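PDB 4V2X: endo-beta-1,4-glucanase (cellulase B) from Bacillus halodurans, which hydrolyses beta-1,4-linked glucans, probably including xyloglucan and mixed-linkage beta-1,3-1,4-glucans, using a family 5 catalytic module joined to Ig-like and CBM46 modules. Local coordinates for residues L56-V62 / P265-A269; Y103-P109 / H355-D359; D143-N149 / K189-E193. One frame throughout, in Å; residues are numbered along the deposited sequence.

Contact 1 (L56-V62 / P265-A269); sequences LDIQSYV and PNLIA
Ile58 drives its CD1 end between Asn266 and Ile268, so that the two isoleucines run obliquely past each other with Ile58 CD1 3.9 Å from Ile268 CG1. The reach comes from chi1 of -163°, which sets CG1 opposite the backbone N and lets the longer branch extend toward the strand. Its CG2 branch rests against the backbone of 265-269, with Ile58 CG2 3.4 Å from Pro265 O. One turn further on, Val62 and Ile268 slide past each other in opposite directions, Val62 CG2 coming to 3.6 Å from Ile268 CD1. Helix 58-64 thus lies against the start of strand 267-273 at the N-terminal end of the eight-stranded (beta/alpha)8 barrel, and Ile58 and Val62 also touch Pro314 there. An alanine at Ile58 would probably open a gap beside Asn266 CA and Ile268 CG1, leaving Ile268 packed on this helix mainly through Val62. Leu56 meets Asn266 more loosely, with Leu56 CB 4.0 Å from Asn266 ND2, while that amide nitrogen is hydrogen-bonded to Ile235 O. A water bridges the backbones at this end: it accepts from Ile58 N at 3.1 Å and bonds to Leu56 O and Pro265 O. Asp57 is the N-cap, and its OD1 takes Ser60 N at 3.1 Å from above the carboxylate plane, which fixes the helix start from which Ile58 projects. Tyr61 only brushes Ile268 CD1 with CE1; its OH is held by Thr188 O and its ring meets Tyr145 edge-to-face.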
loop_
_atom_site.group_PDB
_atom_site.type_symbol
_atom_site.label_atom_id
_atom_site.label_comp_id
_atom_site.label_asym_id
_atom_site.label_seq_id
_atom_site.Cartn_x
_atom_site.Cartn_y
_atom_site.Cartn_z
ATOM N N LEU A 56 2.284 -29.333 1.879
ATOM C CA LEU A 56 3.670 -28.971 2.172
ATOM C C LEU A 56 3.674 -28.149 3.459
ATOM O O LEU A 56 2.816 -27.291 3.648
ATOM C CB LEU A 56 4.253 -28.172 0.995
ATOM C CG LEU A 56 5.767 -27.925 0.904
ATOM C CD1 LEU A 56 6.198 -27.744 -0.545
ATOM C CD2 LEU A 56 6.193 -26.717 1.729
ATOM N N ASP A 57 4.618 -28.432 4.351
ATOM C CA ASP A 57 4.771 -27.680 5.598
ATOM C C ASP A 57 5.909 -26.675 5.382
ATOM O O ASP A 57 7.083 -27.047 5.403
ATOM C CB ASP A 57 5.094 -28.640 6.742
ATOM C CG ASP A 57 5.170 -27.953 8.098
ATOM O OD1 ASP A 57 5.746 -26.851 8.203
ATOM O OD2 ASP A 57 4.680 -28.546 9.085
ATOM N N ILE A 58 5.554 -25.412 5.151
ATOM C CA ILE A 58 6.537 -24.416 4.714
ATOM C C ILE A 58 7.598 -24.129 5.786
ATOM O O ILE A 58 8.760 -23.875 5.456
ATOM C CB ILE A 58 5.860 -23.110 4.225
ATOM C CG1 ILE A 58 6.834 -22.259 3.396
ATOM C CG2 ILE A 58 5.308 -22.297 5.388
ATOM C CD1 ILE A 58 7.289 -22.894 2.097
ATOM N N GLN A 59 7.210 -24.184 7.057
ATOM C CA GLN A 59 8.166 -23.978 8.153
ATOM C C GLN A 59 9.221 -25.090 8.203
ATOM O O GLN A 59 10.415 -24.808 8.301
ATOM C CB GLN A 59 7.441 -23.865 9.493
ATOM C CG GLN A 59 6.637 -22.583 9.649
ATOM C CD GLN A 59 5.791 -22.575 10.910
ATOM O OE1 GLN A 59 5.011 -23.502 11.155
ATOM N NE2 GLN A 59 5.940 -21.535 11.720
ATOM N N SER A 60 8.780 -26.344 8.119
ATOM C CA SER A 60 9.699 -27.493 8.070
ATOM C C SER A 60 10.626 -27.431 6.861
ATOM O O SER A 60 11.814 -27.747 6.953
ATOM C CB SER A 60 8.916 -28.808 8.024
ATOM O OG SER A 60 8.084 -28.934 9.161
ATOM N N TYR A 61 10.067 -27.031 5.727
ATOM C CA TYR A 61 10.813 -26.887 4.482
ATOM C C TYR A 61 11.989 -25.932 4.687
ATOM O O TYR A 61 13.132 -26.272 4.407
ATOM C CB TYR A 61 9.862 -26.357 3.410
ATOM C CG TYR A 61 10.426 -26.152 2.023
ATOM C CD1 TYR A 61 11.138 -24.999 1.702
ATOM C CD2 TYR A 61 10.190 -27.077 1.007
ATOM C CE1 TYR A 61 11.632 -24.797 0.429
ATOM C CE2 TYR A 61 10.673 -26.876 -0.272
ATOM C CZ TYR A 61 11.397 -25.731 -0.557
ATOM O OH TYR A 61 11.865 -25.511 -1.832
ATOM N N VAL A 62 11.698 -24.748 5.212
ATOM C CA VAL A 62 12.742 -23.743 5.436
ATOM C C VAL A 62 13.762 -24.227 6.475
ATOM O O VAL A 62 14.963 -24.069 6.278
ATOM C CB VAL A 62 12.133 -22.370 5.797
ATOM C CG1 VAL A 62 13.207 -21.399 6.274
ATOM C CG2 VAL A 62 11.414 -21.798 4.581
ATOM N N PRO A 265 -0.181 -20.652 1.397
ATOM C CA PRO A 265 0.539 -21.245 2.527
ATOM C C PRO A 265 2.038 -21.509 2.304
ATOM O O PRO A 265 2.725 -21.920 3.244
ATOM C CB PRO A 265 -0.198 -22.577 2.725
ATOM C CG PRO A 265 -0.637 -22.956 1.350
ATOM C CD PRO A 265 -0.953 -21.666 0.646
ATOM N N ASN A 266 2.540 -21.288 1.089
ATOM C CA ASN A 266 3.898 -21.689 0.725
ATOM C C ASN A 266 4.743 -20.494 0.296
ATOM O O ASN A 266 5.398 -20.520 -0.746
ATOM C CB ASN A 266 3.844 -22.756 -0.368
ATOM C CG ASN A 266 3.189 -24.045 0.114
ATOM O OD1 ASN A 266 2.993 -24.241 1.313
ATOM N ND2 ASN A 266 2.841 -24.919 -0.814
ATOM N N LEU A 267 4.709 -19.445 1.114
ATOM C CA LEU A 267 5.484 -18.231 0.854
ATOM C C LEU A 267 6.574 -18.058 1.917
ATOM O O LEU A 267 6.373 -18.350 3.105
ATOM C CB LEU A 267 4.569 -17.007 0.800
ATOM C CG LEU A 267 3.512 -17.013 -0.316
ATOM C CD1 LEU A 267 2.637 -15.765 -0.250
ATOM C CD2 LEU A 267 4.160 -17.154 -1.684
ATOM N N ILE A 268 7.736 -17.600 1.460
ATOM C CA ILE A 268 8.903 -17.421 2.305
ATOM C C ILE A 268 9.337 -15.968 2.186
ATOM O O ILE A 268 9.454 -15.451 1.077
ATOM C CB ILE A 268 10.062 -18.339 1.854
ATOM C CG1 ILE A 268 9.642 -19.811 1.937
ATOM C CG2 ILE A 268 11.298 -18.101 2.710
ATOM C CD1 ILE A 268 10.600 -20.747 1.232
ATOM N N ALA A 269 9.566 -15.313 3.322
ATOM C CA ALA A 269 10.101 -13.948 3.316
ATOM C C ALA A 269 11.627 -13.992 3.262
ATOM O O ALA A 269 12.246 -14.860 3.882
ATOM C CB ALA A 269 9.643 -13.188 4.550
HETATM O O HOH W 1 2.682 -24.625 4.358
#

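Contact 2 (Y103-P109 / H355-D359)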
loop_
_atom_site.group_PDB
_atom_site.type_symbol
_atom_site.label_atom_id
_atom_site.label_comp_id
_atom_site.label_asym_id
_atom_site.label_seq_id
_atom_site.Cartn_x
_atom_site.Cartn_y
_atom_site.Cartn_z
ATOM N N TYR A 103 26.349 -28.112 3.947
ATOM C CA TYR A 103 25.299 -27.236 3.435
ATOM C C TYR A 103 24.127 -28.058 2.914
ATOM O O TYR A 103 24.321 -29.082 2.259
ATOM C CB TYR A 103 25.855 -26.271 2.375
ATOM C CG TYR A 103 26.760 -25.237 3.011
ATOM C CD1 TYR A 103 26.225 -24.175 3.729
ATOM C CD2 TYR A 103 28.147 -25.347 2.941
ATOM C CE1 TYR A 103 27.041 -23.243 4.341
ATOM C CE2 TYR A 103 28.975 -24.418 3.558
ATOM C CZ TYR A 103 28.419 -23.370 4.256
ATOM O OH TYR A 103 29.226 -22.441 4.879
ATOM N N LYS A 104 22.918 -27.615 3.254
ATOM C CA LYS A 104 21.682 -28.311 2.901
ATOM C C LYS A 104 20.894 -27.565 1.819
ATOM O O LYS A 104 19.918 -28.086 1.283
ATOM C CB LYS A 104 20.803 -28.487 4.142
ATOM C CG LYS A 104 21.397 -29.357 5.249
ATOM C CD LYS A 104 21.578 -30.800 4.821
ATOM C CE LYS A 104 22.073 -31.660 5.978
ATOM N NZ LYS A 104 22.387 -33.052 5.540
ATOM N N SER A 105 21.321 -26.348 1.504
ATOM C CA SER A 105 20.674 -25.560 0.469
ATOM C C SER A 105 21.701 -24.701 -0.261
ATOM O O SER A 105 22.742 -24.326 0.293
ATOM C CB SER A 105 19.569 -24.686 1.060
ATOM O OG SER A 105 20.076 -23.823 2.063
ATOM N N ILE A 106 21.398 -24.419 -1.522
ATOM C CA ILE A 106 22.250 -23.590 -2.356
ATOM C C ILE A 106 21.386 -22.564 -3.066
ATOM O O ILE A 106 20.345 -22.905 -3.629
ATOM C CB ILE A 106 23.064 -24.427 -3.372
ATOM C CG1 ILE A 106 23.992 -23.523 -4.191
ATOM C CG2 ILE A 106 22.154 -25.228 -4.296
ATOM C CD1 ILE A 106 24.962 -24.284 -5.070
ATOM N N ARG A 107 21.804 -21.305 -2.999
ATOM C CA ARG A 107 21.184 -20.244 -3.783
ATOM C C ARG A 107 22.024 -20.052 -5.036
ATOM O O ARG A 107 23.250 -19.882 -4.951
ATOM C CB ARG A 107 21.123 -18.951 -2.962
ATOM C CG ARG A 107 20.415 -17.789 -3.645
ATOM C CD ARG A 107 19.946 -16.806 -2.589
ATOM N NE ARG A 107 19.312 -15.573 -3.073
ATOM C CZ ARG A 107 19.947 -14.429 -3.333
ATOM N NH1 ARG A 107 21.272 -14.343 -3.243
ATOM N NH2 ARG A 107 19.249 -13.360 -3.707
ATOM N N ILE A 108 21.359 -20.109 -6.191
ATOM C CA ILE A 108 21.984 -19.920 -7.487
ATOM C C ILE A 108 21.439 -18.621 -8.078
ATOM O O ILE A 108 20.442 -18.627 -8.822
ATOM C CB ILE A 108 21.721 -21.121 -8.428
ATOM C CG1 ILE A 108 22.222 -22.418 -7.773
ATOM C CG2 ILE A 108 22.407 -20.907 -9.778
ATOM C CD1 ILE A 108 21.762 -23.687 -8.465
ATOM N N PRO A 109 22.067 -17.487 -7.721
ATOM C CA PRO A 109 21.595 -16.231 -8.286
ATOM C C PRO A 109 21.898 -16.190 -9.783
ATOM O O PRO A 109 22.945 -16.670 -10.208
ATOM C CB PRO A 109 22.400 -15.174 -7.518
ATOM C CG PRO A 109 23.636 -15.871 -7.089
ATOM C CD PRO A 109 23.224 -17.291 -6.828
ATOM N N HIS A 355 19.865 -19.360 7.052
ATOM C CA HIS A 355 20.845 -18.405 6.515
ATOM C C HIS A 355 21.622 -19.001 5.352
ATOM O O HIS A 355 21.874 -20.200 5.313
ATOM C CB HIS A 355 21.800 -17.908 7.611
ATOM C CG HIS A 355 22.420 -19.003 8.423
ATOM N ND1 HIS A 355 23.484 -19.755 7.971
ATOM C CD2 HIS A 355 22.109 -19.489 9.646
ATOM C CE1 HIS A 355 23.798 -20.660 8.880
ATOM N NE2 HIS A 355 22.985 -20.514 9.909
ATOM N N MET A 356 21.987 -18.151 4.400
ATOM C CA MET A 356 22.751 -18.583 3.246
ATOM C C MET A 356 23.946 -17.655 3.062
ATOM O O MET A 356 23.781 -16.467 2.793
ATOM C CB MET A 356 21.864 -18.600 1.998
ATOM C CG MET A 356 20.481 -19.190 2.253
ATOM S SD MET A 356 19.541 -19.548 0.763
ATOM C CE MET A 356 20.429 -20.985 0.146
ATOM N N LEU A 357 25.150 -18.212 3.208
ATOM C CA LEU A 357 26.375 -17.435 3.147
ATOM C C LEU A 357 26.588 -16.870 1.764
ATOM O O LEU A 357 26.455 -17.590 0.763
ATOM C CB LEU A 357 27.580 -18.311 3.493
ATOM C CG LEU A 357 28.951 -17.629 3.436
ATOM C CD1 LEU A 357 29.108 -16.652 4.587
ATOM C CD2 LEU A 357 30.041 -18.686 3.449
ATOM N N TRP A 358 26.919 -15.584 1.692
ATOM C CA TRP A 358 27.331 -15.002 0.422
ATOM C C TRP A 358 28.780 -15.377 0.157
ATOM O O TRP A 358 29.679 -14.953 0.884
ATOM C CB TRP A 358 27.178 -13.480 0.404
ATOM C CG TRP A 358 27.613 -12.934 -0.917
ATOM C CD1 TRP A 358 28.738 -12.216 -1.177
ATOM C CD2 TRP A 358 26.963 -13.131 -2.172
ATOM N NE1 TRP A 358 28.824 -11.932 -2.519
ATOM C CE2 TRP A 358 27.743 -12.484 -3.152
ATOM C CE3 TRP A 358 25.788 -13.784 -2.564
ATOM C CZ2 TRP A 358 27.382 -12.463 -4.495
ATOM C CZ3 TRP A 358 25.438 -13.770 -3.898
ATOM C CH2 TRP A 358 26.227 -13.107 -4.846
ATOM N N ASP A 359 28.998 -16.198 -0.863
ATOM C CA ASP A 359 30.334 -16.633 -1.228
ATOM C C ASP A 359 30.553 -16.307 -2.696
ATOM O O ASP A 359 30.152 -17.071 -3.580
ATOM C CB ASP A 359 30.502 -18.137 -0.988
ATOM C CG ASP A 359 31.953 -18.589 -1.100
ATOM O OD1 ASP A 359 32.767 -17.850 -1.707
ATOM O OD2 ASP A 359 32.289 -19.673 -0.559
#
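The methyl of Met356 sits against strand 105-108, with CE 3.4 Å from Ser105 OG and 3.8 Å from Arg107 CB. A bend at chi3 (72°) turns CE onto the strand, where it also lies 3.4 Å from the Arg107 backbone N. Trp358 offers the CZ3 corner of its indole to two neighbours: Pro109 CG reaches Trp358 CZ3 at the ring edge, 4.2 Å away, and Arg107 NH1 stands 4.3 Å from CZ3, which lies at the rim of the guanidinium, near its plane. At the other end Tyr103 OH touches Leu357 CD2 at 4.1 Å. The segments carry the second and eighth strands of the (beta/alpha)8 barrel, with axes 61° apart; Arg107 and Met356 meet in its interior across strand 68-70. Behind this first shell, Ser105 OG is bonded to Met65 O. The extended Arg107 chain makes salt bridges with Glu193 through NE and Glu319 through NH1, acids probably placed like the catalytic pair of family 5 glycosidases, while NH2 bonds to Asn196 OD1. With its polar atoms so engaged, Arg107 meets Met356 and Trp358 by van der Waals contact, and those outside bonds fix where its guanidinium lies beside the indole.

Contact 3 (D143-N149 / K189-E193); sequences DLYVMIN and KLMFE
Lys189 starts with CG beside its backbone N (chi1 -66°) and then bends at chi3 (75°), a course that lays CE over the centre of the Tyr145 ring and brings NZ to Asp143. The aliphatic part makes a CH-pi contact, CE lying 3.8 Å from the ring centroid, and NZ adds a cation-pi interaction from the same face. NZ then forms a salt bridge with Asp143 OD1 at 2.6 Å and donates to Asp143 O at 2.9 Å, approaching that carbonyl from above its plane. Asp143 is the C' residue of the Schellman motif that ends helix 126-141. From here strands 145-149 and 190-193 run parallel as the third and fourth staves of the barrel, joined by a beta-alpha-beta crossover. Val146 N bonds to Lys189 O, Met191 N to Val146 O at 2.8 Å, Ile148 N to Met191 O and Glu193 N to Ile148 O. Ile148 and Phe192 point the same way toward the surrounding helices, with Ile148 CG1 3.9 Å from Phe192 CD1. On the opposite face, Met147 SD comes 3.4 Å from Glu193 OE1, and Asn149 ND2 donates to this oxygen, already engaged by Arg107, at 3.1 Å from above the carboxylate plane; Asn149 OD1 accepts from Val110 N.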
loop_
_atom_site.group_PDB
_atom_site.type_symbol
_atom_site.label_atom_id
_atom_site.label_comp_id
_atom_site.label_asym_id
_atom_site.label_seq_id
_atom_site.Cartn_x
_atom_site.Cartn_y
_atom_site.Cartn_z
ATOM N N ASP A 143 20.849 -33.772 -3.087
ATOM C CA ASP A 143 19.836 -33.658 -2.044
ATOM C C ASP A 143 19.708 -32.257 -1.447
ATOM O O ASP A 143 19.180 -32.094 -0.342
ATOM C CB ASP A 143 20.100 -34.670 -0.920
ATOM C CG ASP A 143 18.863 -34.968 -0.109
ATOM O OD1 ASP A 143 17.748 -34.876 -0.668
ATOM O OD2 ASP A 143 19.005 -35.287 1.091
ATOM N N LEU A 144 20.184 -31.250 -2.176
ATOM C CA LEU A 144 20.089 -29.872 -1.725
ATOM C C LEU A 144 18.778 -29.245 -2.148
ATOM O O LEU A 144 18.210 -29.600 -3.175
ATOM C CB LEU A 144 21.236 -29.042 -2.306
ATOM C CG LEU A 144 22.650 -29.538 -2.009
ATOM C CD1 LEU A 144 23.667 -28.718 -2.785
ATOM C CD2 LEU A 144 22.936 -29.482 -0.518
ATOM N N TYR A 145 18.309 -28.302 -1.337
ATOM C CA TYR A 145 17.295 -27.340 -1.762
ATOM C C TYR A 145 18.015 -26.341 -2.652
ATOM O O TYR A 145 19.217 -26.112 -2.486
ATOM C CB TYR A 145 16.680 -26.610 -0.558
ATOM C CG TYR A 145 15.828 -27.504 0.300
ATOM C CD1 TYR A 145 16.402 -28.328 1.262
ATOM C CD2 TYR A 145 14.450 -27.547 0.136
ATOM C CE1 TYR A 145 15.626 -29.171 2.039
ATOM C CE2 TYR A 145 13.667 -28.390 0.905
ATOM C CZ TYR A 145 14.258 -29.200 1.853
ATOM O OH TYR A 145 13.471 -30.037 2.621
ATOM N N VAL A 146 17.281 -25.749 -3.587
ATOM C CA VAL A 146 17.848 -24.825 -4.559
ATOM C C VAL A 146 16.954 -23.601 -4.705
ATOM O O VAL A 146 15.741 -23.726 -4.852
ATOM C CB VAL A 146 17.982 -25.491 -5.949
ATOM C CG1 VAL A 146 18.600 -24.522 -6.951
ATOM C CG2 VAL A 146 18.797 -26.770 -5.857
ATOM N N MET A 147 17.560 -22.417 -4.693
ATOM C CA MET A 147 16.832 -21.175 -4.953
ATOM C C MET A 147 17.427 -20.509 -6.174
ATOM O O MET A 147 18.633 -20.289 -6.228
ATOM C CB MET A 147 16.930 -20.218 -3.755
ATOM C CG MET A 147 16.086 -18.950 -3.873
ATOM S SD MET A 147 16.345 -17.735 -2.554
ATOM C CE MET A 147 16.174 -18.744 -1.084
ATOM N N ILE A 148 16.581 -20.193 -7.153
ATOM C CA ILE A 148 16.996 -19.390 -8.292
ATOM C C ILE A 148 16.176 -18.104 -8.300
ATOM O O ILE A 148 15.097 -18.033 -7.696
ATOM C CB ILE A 148 16.825 -20.114 -9.646
ATOM C CG1 ILE A 148 15.361 -20.493 -9.884
ATOM C CG2 ILE A 148 17.738 -21.336 -9.714
ATOM C CD1 ILE A 148 15.097 -21.012 -11.282
ATOM N N ASN A 149 16.684 -17.097 -8.996
ATOM C CA ASN A 149 16.045 -15.789 -9.004
ATOM C C ASN A 149 16.292 -15.005 -10.292
ATOM O O ASN A 149 16.835 -15.542 -11.249
ATOM C CB ASN A 149 16.539 -14.986 -7.794
ATOM C CG ASN A 149 17.995 -14.553 -7.916
ATOM O OD1 ASN A 149 18.610 -14.661 -8.979
ATOM N ND2 ASN A 149 18.550 -14.039 -6.814
ATOM N N LYS A 189 11.771 -28.978 -3.998
ATOM C CA LYS A 189 13.009 -28.533 -3.342
ATOM C C LYS A 189 13.689 -27.407 -4.132
ATOM O O LYS A 189 14.561 -26.713 -3.596
ATOM C CB LYS A 189 13.967 -29.705 -3.139
ATOM C CG LYS A 189 13.423 -30.722 -2.146
ATOM C CD LYS A 189 14.382 -31.869 -1.905
ATOM C CE LYS A 189 15.540 -31.452 -1.026
ATOM N NZ LYS A 189 16.336 -32.642 -0.618
ATOM N N LEU A 190 13.303 -27.247 -5.397
ATOM C CA LEU A 190 13.632 -26.042 -6.172
ATOM C C LEU A 190 12.584 -24.966 -5.875
ATOM O O LEU A 190 11.383 -25.186 -6.079
ATOM C CB LEU A 190 13.657 -26.336 -7.678
ATOM C CG LEU A 190 13.847 -25.141 -8.622
ATOM C CD1 LEU A 190 15.176 -24.432 -8.373
ATOM C CD2 LEU A 190 13.741 -25.593 -10.072
ATOM N N MET A 191 13.038 -23.824 -5.367
ATOM C CA MET A 191 12.157 -22.692 -5.073
ATOM C C MET A 191 12.552 -21.482 -5.918
ATOM O O MET A 191 13.697 -21.373 -6.355
ATOM C CB MET A 191 12.201 -22.343 -3.580
ATOM C CG MET A 191 13.492 -21.687 -3.112
ATOM S SD MET A 191 13.797 -21.921 -1.350
ATOM C CE MET A 191 14.475 -23.582 -1.382
ATOM N N PHE A 192 11.589 -20.590 -6.151
ATOM C CA PHE A 192 11.810 -19.377 -6.940
ATOM C C PHE A 192 11.782 -18.134 -6.061
ATOM O O PHE A 192 10.901 -17.999 -5.216
ATOM C CB PHE A 192 10.708 -19.186 -7.991
ATOM C CG PHE A 192 10.540 -20.331 -8.962
ATOM C CD1 PHE A 192 11.564 -21.218 -9.245
ATOM C CD2 PHE A 192 9.332 -20.476 -9.643
ATOM C CE1 PHE A 192 11.379 -22.247 -10.161
ATOM C CE2 PHE A 192 9.142 -21.500 -10.558
ATOM C CZ PHE A 192 10.166 -22.390 -10.815
ATOM N N GLU A 193 12.717 -17.219 -6.316
ATOM C CA GLU A 193 12.794 -15.913 -5.648
ATOM C C GLU A 193 12.580 -14.819 -6.694
ATOM O O GLU A 193 13.281 -14.767 -7.701
ATOM C CB GLU A 193 14.165 -15.765 -4.991
ATOM C CG GLU A 193 14.466 -14.418 -4.350
ATOM C CD GLU A 193 15.929 -14.279 -3.959
ATOM O OE1 GLU A 193 16.776 -15.029 -4.491
ATOM O OE2 GLU A 193 16.237 -13.417 -3.117
HETATM O O HOH W 2 17.102 -32.310 -3.612
#

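All three contacts belong to the closed eight-stranded barrel of the catalytic module. Along the chain the segments come as 56-62, 103-109, 143-149, 189-193, 265-269 and 355-359, so contact 3 is nested inside both other loops while contacts 1 and 2 interleave. The centre of contact 3 is about 12 Å from that of contact 1 and about 10 Å from that of contact 2; contacts 1 and 2 have centres about 17 Å apart and nearest atoms about 7 Å apart. Tyr61 OH packs on Met191 CE, tying contact 1 to contact 3, and strands 105-108 and 145-149 are adjacent in the sheet. Contacts 1 and 2 join segments more than 200 residues apart, contact 3 two consecutive strands, all within one barrel.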